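Local coordinates for protein beta-lactamase II (Erythrobacter litoralis, PDB 6V72) that probably hydrolyses beta-lactam antibiotics to substituted beta-amino acids as a zinc-dependent class B enzyme of the metallo-beta-lactamase superfamily, at residues Gly47-Leu55 with Ile222-Glu230; Tyr205-Phe216 with Arg232-Glu243. All coordinates share one frame; numbering follows the deposited sequence. Where two conformers were deposited one is given.

The two contacts lie about 17 Å apart, centre to centre, and are threaded together along the chain: strand 49-58 comes first, then helix 205-215, strand 221-223, the turn that carries H226, and helix 233-243. Contact 1 joins a strand of the nine-stranded sheet to the loop that follows strand 221-223, an outermost strand of the four-stranded sheet, so it ties the two sheets together at the zinc site. Contact 2 pairs the helices that flank this same strand in sequence. The contacts touch through packing of I222 on I235 and R232, and of M224 on A234. Segment 232-243, with the C-terminal helix, thus packs directly on the segment bearing a zinc ligand.

Contact 1 of 2, residues Gly47-Leu55 with Ile222-Glu230; sequences GPIPSNGLL and IAMSHSPPE
The imidazole of H226 meets the carbonyl oxygen of P50 at its edge, in the ring plane, while S225 CB lies over one face, displaced toward the rim. This junction belongs to the alpha-beta/beta-alpha sandwich of the metallo-beta-lactamase fold, where strand 49-58 of the large sheet faces the turn that follows strand 221-223. H226 is a zinc ligand of this protein, although no zinc is bound to the chain here. Its CG is anti to the carbonyl carbon (chi1 -63°), which brings the ring alongside strand 49-58. There H226 ND1 donates to P50 O over 2.7 Å in a nearly straight bond, 172° at the hydrogen, and the donor lies in the carbonyl plane. Such a bond restrains rotation of the ring and would be expected to orient its other nitrogen, NE2, for metal.

The neighbouring backbone adds a second grip. N52 N donates to S225 O over 2.8 Å, and the same oxygen receives a CA-H...O contact from S51 CA at 3.3 Å. The P50 ring rests with CG 3.6 Å from H226 O, and S51 OG is 4.0 Å from H226 CE1. The N52 side chain, buried, reaches across to the backbone of M224 and S227; its CB lies 3.4 Å from M224 O. Further out, C184, another zinc ligand, packs against both S225 and H226, while Y40 of strand 34-41 touches P50. A water joins the segments beside S225, donating to N52 O at 2.8 Å and accepting from S225 OG at 2.7 Å.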
loop_
_atom_site.group_PDB
_atom_site.type_symbol
_atom_site.label_atom_id
_atom_site.label_comp_id
_atom_site.label_asym_id
_atom_site.label_seq_id
_atom_site.Cartn_x
_atom_site.Cartn_y
_atom_site.Cartn_z
ATOM N N GLY A 47 -14.193 1.166 7.931
ATOM C CA GLY A 47 -14.489 -0.230 8.140
ATOM C C GLY A 47 -13.515 -0.839 9.125
ATOM O O GLY A 47 -12.362 -0.415 9.222
ATOM N N PRO A 48 -13.959 -1.841 9.884
ATOM C CA PRO A 48 -13.086 -2.417 10.923
ATOM C C PRO A 48 -11.990 -3.286 10.318
ATOM O O PRO A 48 -12.264 -4.180 9.517
ATOM C CB PRO A 48 -14.053 -3.250 11.779
ATOM C CG PRO A 48 -15.169 -3.616 10.828
ATOM C CD PRO A 48 -15.310 -2.436 9.891
ATOM N N ILE A 49 -10.754 -3.026 10.724
ATOM C CA ILE A 49 -9.574 -3.761 10.271
ATOM C C ILE A 49 -9.099 -4.640 11.419
ATOM O O ILE A 49 -8.935 -4.141 12.538
ATOM C CB ILE A 49 -8.445 -2.814 9.822
ATOM C CG1 ILE A 49 -8.927 -1.889 8.700
ATOM C CG2 ILE A 49 -7.205 -3.608 9.391
ATOM C CD1 ILE A 49 -7.797 -1.262 7.912
ATOM N N PRO A 50 -8.863 -5.928 11.195
ATOM C CA PRO A 50 -8.413 -6.788 12.289
ATOM C C PRO A 50 -6.924 -6.657 12.562
ATOM O O PRO A 50 -6.119 -6.397 11.667
ATOM C CB PRO A 50 -8.733 -8.200 11.778
ATOM C CG PRO A 50 -8.559 -8.056 10.258
ATOM C CD PRO A 50 -9.075 -6.676 9.934
ATOM N N SER A 51 -6.574 -6.838 13.835
ATOM C CA SER A 51 -5.206 -7.115 14.244
ATOM C C SER A 51 -5.225 -8.400 15.055
ATOM O O SER A 51 -6.053 -8.536 15.971
ATOM C CB SER A 51 -4.601 -5.952 15.058
ATOM O OG SER A 51 -3.229 -6.214 15.341
ATOM N N ASN A 52 -4.362 -9.355 14.677
ATOM C CA ASN A 52 -4.279 -10.668 15.309
ATOM C C ASN A 52 -2.962 -10.841 16.051
ATOM O O ASN A 52 -1.905 -10.459 15.546
ATOM C CB ASN A 52 -4.342 -11.812 14.290
ATOM C CG ASN A 52 -5.504 -11.712 13.343
ATOM O OD1 ASN A 52 -5.332 -11.865 12.114
ATOM N ND2 ASN A 52 -6.672 -11.485 13.865
ATOM N N GLY A 53 -3.028 -11.505 17.196
ATOM C CA GLY A 53 -1.848 -11.990 17.870
ATOM C C GLY A 53 -2.139 -13.326 18.526
ATOM O O GLY A 53 -3.185 -13.924 18.248
ATOM N N LEU A 54 -1.242 -13.817 19.387
ATOM C CA LEU A 54 -1.415 -15.140 19.980
ATOM C C LEU A 54 -1.348 -15.062 21.493
ATOM O O LEU A 54 -0.751 -14.151 22.063
ATOM C CB LEU A 54 -0.343 -16.144 19.508
ATOM C CG LEU A 54 -0.149 -16.328 18.000
ATOM C CD1 LEU A 54 1.013 -17.267 17.726
ATOM C CD2 LEU A 54 -1.433 -16.848 17.395
ATOM N N LEU A 55 -1.992 -16.036 22.130
ATOM C CA LEU A 55 -1.860 -16.267 23.560
ATOM C C LEU A 55 -1.598 -17.758 23.722
ATOM O O LEU A 55 -2.435 -18.580 23.329
ATOM C CB LEU A 55 -3.125 -15.805 24.293
ATOM C CG LEU A 55 -3.133 -15.743 25.798
ATOM C CD1 LEU A 55 -2.206 -14.662 26.351
ATOM C CD2 LEU A 55 -4.575 -15.465 26.214
ATOM N N ILE A 222 -0.670 -21.113 8.803
ATOM C CA ILE A 222 0.048 -19.850 8.774
ATOM C C ILE A 222 -0.887 -18.757 9.274
ATOM O O ILE A 222 -1.963 -18.535 8.712
ATOM C CB ILE A 222 0.582 -19.522 7.373
ATOM C CG1 ILE A 222 1.418 -20.687 6.840
ATOM C CG2 ILE A 222 1.385 -18.192 7.415
ATOM C CD1 ILE A 222 2.593 -21.078 7.737
ATOM N N ALA A 223 -0.481 -18.092 10.345
ATOM C CA ALA A 223 -1.209 -16.996 10.953
ATOM C C ALA A 223 -0.452 -15.700 10.700
ATOM O O ALA A 223 0.755 -15.719 10.468
ATOM C CB ALA A 223 -1.341 -17.239 12.452
HETATM N N MSE A 224 -1.171 -14.578 10.736
HETATM C CA MSE A 224 -0.551 -13.287 10.428
HETATM C C MSE A 224 -1.317 -12.131 11.042
HETATM O O MSE A 224 -2.400 -12.342 11.589
HETATM C CB MSE A 224 -0.411 -13.103 8.910
HETATM C CG MSE A 224 -1.741 -12.912 8.179
HETATM SE SE MSE A 224 -1.702 -13.746 6.416
HETATM C CE MSE A 224 -2.117 -15.567 7.021
ATOM N N SER A 225 -0.760 -10.912 10.962
ATOM C CA SER A 225 -1.286 -9.813 11.774
ATOM C C SER A 225 -2.635 -9.306 11.291
ATOM O O SER A 225 -3.460 -8.905 12.115
ATOM C CB SER A 225 -0.298 -8.652 11.828
ATOM O OG SER A 225 0.830 -8.997 12.627
ATOM N N HIS A 226 -2.906 -9.310 9.985
ATOM C CA HIS A 226 -4.085 -8.579 9.535
ATOM C C HIS A 226 -5.011 -9.396 8.642
ATOM O O HIS A 226 -5.858 -8.823 7.939
ATOM C CB HIS A 226 -3.648 -7.281 8.864
ATOM C CG HIS A 226 -2.935 -6.363 9.801
ATOM N ND1 HIS A 226 -3.556 -5.803 10.899
ATOM C CD2 HIS A 226 -1.649 -5.946 9.842
ATOM C CE1 HIS A 226 -2.688 -5.052 11.557
ATOM N NE2 HIS A 226 -1.525 -5.124 10.936
ATOM N N SER A 227 -4.875 -10.715 8.649
ATOM C CA SER A 227 -5.744 -11.618 7.913
ATOM C C SER A 227 -5.929 -12.877 8.747
ATOM O O SER A 227 -5.092 -13.190 9.593
ATOM C CB SER A 227 -5.159 -11.975 6.537
ATOM O OG SER A 227 -5.106 -10.845 5.692
ATOM N N PRO A 228 -7.022 -13.604 8.542
ATOM C CA PRO A 228 -7.246 -14.846 9.317
ATOM C C PRO A 228 -6.294 -15.961 8.912
ATOM O O PRO A 228 -5.679 -15.923 7.834
ATOM C CB PRO A 228 -8.706 -15.207 8.997
ATOM C CG PRO A 228 -9.080 -14.385 7.841
ATOM C CD PRO A 228 -8.210 -13.189 7.782
ATOM N N PRO A 229 -6.136 -16.978 9.759
ATOM C CA PRO A 229 -5.180 -18.050 9.458
ATOM C C PRO A 229 -5.586 -18.830 8.223
ATOM O O PRO A 229 -6.769 -19.030 7.932
ATOM C CB PRO A 229 -5.226 -18.955 10.693
ATOM C CG PRO A 229 -6.009 -18.242 11.709
ATOM C CD PRO A 229 -6.792 -17.154 11.063
ATOM N N GLU A 230 -4.576 -19.319 7.523
ATOM C CA GLU A 230 -4.819 -20.144 6.353
ATOM C C GLU A 230 -3.617 -21.058 6.188
ATOM O O GLU A 230 -2.891 -21.319 7.153
ATOM C CB GLU A 230 -5.108 -19.253 5.135
ATOM C CG GLU A 230 -3.949 -18.364 4.727
ATOM C CD GLU A 230 -4.231 -17.648 3.417
ATOM O OE1 GLU A 230 -4.214 -18.309 2.357
ATOM O OE2 GLU A 230 -4.488 -16.430 3.455
HETATM O O HOH W 1 0.242 -8.759 15.206
#

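Contact 2 of 2, residues Tyr205-Phe216 with Arg232-Glu243; sequences YAQSVRNFAAAF and RKAIERTLDLAE. With CA (calcium ion), chain B.
The carbonyl oxygen of F216, just past the end of helix 205-215, is gripped by the guanidinium of R232: NH2 donates to F216 O over 2.8 Å, in the carbonyl plane, and NH1 adds a weak bond. R232 NH1 also makes a weak bond to A213 O. Both oxygens lie at the guanidinium edge, while I235 CD1 sits over the centre of one face, 3.7 Å above it. A bend at chi3 (72°) turns the arginine head back toward the helix end, and R232 NH2 has a further acceptor in A219 O.

The two helices run antiparallel, their axes approaching to 8.3 Å and their directions differing by 158°. They belong to a helical layer of the alpha-beta/beta-alpha sandwich, beside the four-stranded sheet, where F212 and F216 pack on T171 and A180. The backbones come near each other at A206 and A242, where small side chains permit it, their CB atoms 3.8 Å apart. V209 fits among I235, T238 and L239, with its CG2 against T238 CG2. The F212 ring meets I235 CD1 through CE2; Y205 touches A242 CB through CD1, while its hydroxyl is bonded to M185 O.

On the rim of the pair, R210 crosses L239 at about a right angle, with L239 CD1 over one guanidinium face, and forms a salt bridge from NH2 to E243 OE2, 3.0 Å long, on the anti lone pair. The other carboxylate oxygen, E243 OE1, binds calcium at 2.3 Å together with D240 OD1 and a water.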
loop_
_atom_site.group_PDB
_atom_site.type_symbol
_atom_site.label_atom_id
_atom_site.label_comp_id
_atom_site.label_asym_id
_atom_site.label_seq_id
_atom_site.Cartn_x
_atom_site.Cartn_y
_atom_site.Cartn_z
ATOM N N TYR A 205 12.820 -7.947 1.014
ATOM C CA TYR A 205 11.545 -8.537 1.423
ATOM C C TYR A 205 11.408 -9.971 0.922
ATOM O O TYR A 205 11.065 -10.882 1.691
ATOM C CB TYR A 205 10.398 -7.660 0.913
ATOM C CG TYR A 205 9.082 -7.743 1.667
ATOM C CD1 TYR A 205 8.454 -8.961 1.914
ATOM C CD2 TYR A 205 8.446 -6.581 2.086
ATOM C CE1 TYR A 205 7.238 -9.014 2.565
ATOM C CE2 TYR A 205 7.250 -6.617 2.751
ATOM C CZ TYR A 205 6.650 -7.832 3.003
ATOM O OH TYR A 205 5.436 -7.834 3.672
ATOM N N ALA A 206 11.678 -10.208 -0.361
ATOM C CA ALA A 206 11.453 -11.548 -0.887
ATOM C C ALA A 206 12.355 -12.585 -0.217
ATOM O O ALA A 206 11.891 -13.675 0.140
ATOM C CB ALA A 206 11.671 -11.553 -2.406
ATOM N N GLN A 207 13.642 -12.273 -0.032
ATOM C CA GLN A 207 14.510 -13.240 0.625
ATOM C C GLN A 207 14.100 -13.453 2.075
ATOM O O GLN A 207 14.191 -14.569 2.587
ATOM C CB GLN A 207 15.973 -12.801 0.553
ATOM C CG GLN A 207 16.934 -13.845 1.107
ATOM C CD GLN A 207 16.820 -15.187 0.378
ATOM O OE1 GLN A 207 16.745 -15.249 -0.867
ATOM N NE2 GLN A 207 16.806 -16.262 1.142
ATOM N N SER A 208 13.652 -12.399 2.759
ATOM C CA SER A 208 13.193 -12.591 4.133
ATOM C C SER A 208 11.983 -13.506 4.185
ATOM O O SER A 208 11.861 -14.332 5.097
ATOM C CB SER A 208 12.893 -11.243 4.787
ATOM O OG SER A 208 14.062 -10.411 4.751
ATOM N N VAL A 209 11.084 -13.402 3.210
ATOM C CA VAL A 209 9.965 -14.342 3.182
ATOM C C VAL A 209 10.471 -15.763 2.932
ATOM O O VAL A 209 10.004 -16.717 3.560
ATOM C CB VAL A 209 8.920 -13.910 2.133
ATOM C CG1 VAL A 209 7.818 -14.966 1.979
ATOM C CG2 VAL A 209 8.291 -12.595 2.533
ATOM N N ARG A 210 11.444 -15.931 2.027
ATOM C CA ARG A 210 11.999 -17.263 1.813
ATOM C C ARG A 210 12.630 -17.797 3.084
ATOM O O ARG A 210 12.558 -19.002 3.363
ATOM C CB ARG A 210 13.052 -17.240 0.708
ATOM C CG ARG A 210 12.529 -16.855 -0.679
ATOM C CD ARG A 210 13.637 -17.060 -1.731
ATOM N NE ARG A 210 13.205 -16.480 -2.999
ATOM C CZ ARG A 210 13.596 -15.298 -3.467
ATOM N NH1 ARG A 210 14.512 -14.582 -2.817
ATOM N NH2 ARG A 210 13.075 -14.837 -4.599
ATOM N N ASN A 211 13.312 -16.922 3.838
ATOM C CA ASN A 211 13.948 -17.341 5.086
ATOM C C ASN A 211 12.909 -17.827 6.095
ATOM O O ASN A 211 13.095 -18.855 6.744
ATOM C CB ASN A 211 14.744 -16.177 5.670
ATOM C CG ASN A 211 15.980 -15.834 4.838
ATOM O OD1 ASN A 211 16.454 -16.646 4.030
ATOM N ND2 ASN A 211 16.520 -14.649 5.056
ATOM N N PHE A 212 11.811 -17.079 6.238
ATOM C CA PHE A 212 10.705 -17.500 7.107
ATOM C C PHE A 212 10.150 -18.856 6.682
ATOM O O PHE A 212 9.924 -19.739 7.522
ATOM C CB PHE A 212 9.605 -16.428 7.085
ATOM C CG PHE A 212 8.310 -16.838 7.749
ATOM C CD1 PHE A 212 8.210 -16.908 9.130
ATOM C CD2 PHE A 212 7.186 -17.124 6.989
ATOM C CE1 PHE A 212 7.001 -17.265 9.741
ATOM C CE2 PHE A 212 5.976 -17.481 7.587
ATOM C CZ PHE A 212 5.890 -17.553 8.969
ATOM N N ALA A 213 9.906 -19.027 5.377
ATOM C CA ALA A 213 9.360 -20.293 4.884
ATOM C C ALA A 213 10.288 -21.458 5.204
ATOM O O ALA A 213 9.824 -22.559 5.522
ATOM C CB ALA A 213 9.122 -20.203 3.377
ATOM N N ALA A 214 11.604 -21.231 5.134
ATOM C CA ALA A 214 12.573 -22.287 5.408
ATOM C C ALA A 214 12.779 -22.517 6.896
ATOM O O ALA A 214 13.162 -23.623 7.296
ATOM C CB ALA A 214 13.920 -21.942 4.763
ATOM N N ALA A 215 12.564 -21.484 7.711
ATOM C CA ALA A 215 12.680 -21.620 9.156
ATOM C C ALA A 215 11.574 -22.497 9.718
ATOM O O ALA A 215 11.784 -23.233 10.695
ATOM C CB ALA A 215 12.630 -20.233 9.807
ATOM N N PHE A 216 10.376 -22.399 9.135
ATOM C CA PHE A 216 9.208 -23.166 9.562
ATOM C C PHE A 216 8.682 -23.930 8.359
ATOM O O PHE A 216 7.608 -23.615 7.829
ATOM C CB PHE A 216 8.141 -22.246 10.155
ATOM C CG PHE A 216 8.647 -21.431 11.318
ATOM C CD1 PHE A 216 8.972 -22.046 12.520
ATOM C CD2 PHE A 216 8.834 -20.056 11.196
ATOM C CE1 PHE A 216 9.468 -21.316 13.587
ATOM C CE2 PHE A 216 9.321 -19.314 12.252
ATOM C CZ PHE A 216 9.645 -19.947 13.453
ATOM N N ARG A 232 -0.193 -22.498 3.538
ATOM C CA ARG A 232 1.050 -21.908 3.059
ATOM C C ARG A 232 0.876 -21.078 1.793
ATOM O O ARG A 232 1.834 -20.418 1.378
ATOM C CB ARG A 232 2.105 -22.996 2.862
ATOM C CG ARG A 232 2.487 -23.682 4.164
ATOM C CD ARG A 232 3.681 -24.600 4.019
ATOM N NE ARG A 232 4.981 -23.951 3.839
ATOM C CZ ARG A 232 5.802 -23.640 4.834
ATOM N NH1 ARG A 232 6.994 -23.099 4.574
ATOM N NH2 ARG A 232 5.428 -23.854 6.094
ATOM N N LYS A 233 -0.309 -21.074 1.175
ATOM C CA LYS A 233 -0.545 -20.139 0.079
ATOM C C LYS A 233 -0.277 -18.696 0.492
ATOM O O LYS A 233 0.128 -17.883 -0.343
ATOM C CB LYS A 233 -1.972 -20.274 -0.457
ATOM C CG LYS A 233 -2.144 -19.570 -1.811
ATOM C CD LYS A 233 -3.591 -19.471 -2.254
ATOM C CE LYS A 233 -3.673 -19.229 -3.756
ATOM N NZ LYS A 233 -5.076 -19.280 -4.252
ATOM N N ALA A 234 -0.470 -18.353 1.774
ATOM C CA ALA A 234 -0.147 -17.002 2.223
ATOM C C ALA A 234 1.332 -16.700 2.031
ATOM O O ALA A 234 1.699 -15.587 1.631
ATOM C CB ALA A 234 -0.526 -16.828 3.702
ATOM N N ILE A 235 2.198 -17.684 2.300
ATOM C CA ILE A 235 3.628 -17.497 2.058
ATOM C C ILE A 235 3.897 -17.370 0.569
ATOM O O ILE A 235 4.665 -16.502 0.129
ATOM C CB ILE A 235 4.433 -18.662 2.657
ATOM C CG1 ILE A 235 4.233 -18.753 4.169
ATOM C CG2 ILE A 235 5.901 -18.518 2.328
ATOM C CD1 ILE A 235 4.930 -19.990 4.765
ATOM N N GLU A 236 3.284 -18.250 -0.229
ATOM C CA GLU A 236 3.516 -18.255 -1.673
ATOM C C GLU A 236 3.119 -16.927 -2.301
ATOM O O GLU A 236 3.862 -16.370 -3.122
ATOM C CB GLU A 236 2.741 -19.400 -2.321
ATOM C CG GLU A 236 2.858 -19.442 -3.840
ATOM C CD GLU A 236 1.866 -20.400 -4.486
ATOM O OE1 GLU A 236 1.921 -21.613 -4.186
ATOM O OE2 GLU A 236 1.023 -19.936 -5.291
ATOM N N ARG A 237 1.940 -16.412 -1.937
ATOM C CA ARG A 237 1.497 -15.151 -2.506
ATOM C C ARG A 237 2.353 -14.001 -2.014
ATOM O O ARG A 237 2.721 -13.132 -2.804
ATOM C CB ARG A 237 0.021 -14.896 -2.187
ATOM C CG ARG A 237 -0.497 -13.544 -2.650
ATOM C CD ARG A 237 -0.406 -13.347 -4.163
ATOM N NE ARG A 237 -1.032 -14.416 -4.934
ATOM C CZ ARG A 237 -2.324 -14.444 -5.271
ATOM N NH1 ARG A 237 -2.813 -15.463 -5.988
ATOM N NH2 ARG A 237 -3.139 -13.459 -4.886
ATOM N N THR A 238 2.653 -13.954 -0.708
ATOM C CA THR A 238 3.500 -12.880 -0.205
ATOM C C THR A 238 4.845 -12.859 -0.925
ATOM O O THR A 238 5.330 -11.791 -1.313
ATOM C CB THR A 238 3.704 -13.015 1.308
ATOM O OG1 THR A 238 2.413 -12.990 1.943
ATOM C CG2 THR A 238 4.596 -11.854 1.827
ATOM N N LEU A 239 5.449 -14.035 -1.115
ATOM C CA LEU A 239 6.717 -14.136 -1.828
ATOM C C LEU A 239 6.584 -13.625 -3.260
ATOM O O LEU A 239 7.426 -12.854 -3.742
ATOM C CB LEU A 239 7.177 -15.600 -1.833
ATOM C CG LEU A 239 8.519 -15.859 -2.503
ATOM C CD1 LEU A 239 9.612 -14.900 -1.971
ATOM C CD2 LEU A 239 8.901 -17.303 -2.286
ATOM N N ASP A 240 5.526 -14.046 -3.955
ATOM C CA ASP A 240 5.335 -13.576 -5.326
ATOM C C ASP A 240 5.233 -12.052 -5.369
ATOM O O ASP A 240 5.825 -11.399 -6.242
ATOM C CB ASP A 240 4.073 -14.189 -5.928
ATOM C CG ASP A 240 4.339 -15.450 -6.764
ATOM O OD1 ASP A 240 5.463 -15.619 -7.310
ATOM O OD2 ASP A 240 3.397 -16.260 -6.899
ATOM N N LEU A 241 4.465 -11.465 -4.448
ATOM C CA LEU A 241 4.345 -10.009 -4.431
ATOM C C LEU A 241 5.687 -9.355 -4.131
ATOM O O LEU A 241 6.044 -8.337 -4.739
ATOM C CB LEU A 241 3.307 -9.571 -3.394
ATOM C CG LEU A 241 1.868 -9.948 -3.710
ATOM C CD1 LEU A 241 0.988 -9.680 -2.487
ATOM C CD2 LEU A 241 1.378 -9.155 -4.935
ATOM N N ALA A 242 6.432 -9.920 -3.175
ATOM C CA ALA A 242 7.719 -9.343 -2.796
ATOM C C ALA A 242 8.731 -9.432 -3.932
ATOM O O ALA A 242 9.596 -8.550 -4.059
ATOM C CB ALA A 242 8.250 -10.045 -1.540
ATOM N N GLU A 243 8.636 -10.473 -4.770
ATOM C CA GLU A 243 9.560 -10.602 -5.895
ATOM C C GLU A 243 9.341 -9.536 -6.956
ATOM O O GLU A 243 10.234 -9.315 -7.783
ATOM C CB GLU A 243 9.429 -11.988 -6.530
ATOM C CG GLU A 243 10.020 -13.089 -5.664
ATOM C CD GLU A 243 9.617 -14.515 -6.093
ATOM O OE1 GLU A 243 8.560 -14.704 -6.763
ATOM O OE2 GLU A 243 10.368 -15.456 -5.740
HETATM CA CA CA B . 7.258 -14.999 -8.665
HETATM O O HOH W 2 12.064 -8.145 -2.472
HETATM O O HOH W 3 11.637 -18.167 -4.559
HETATM O O HOH W 4 6.448 -12.725 -8.482
#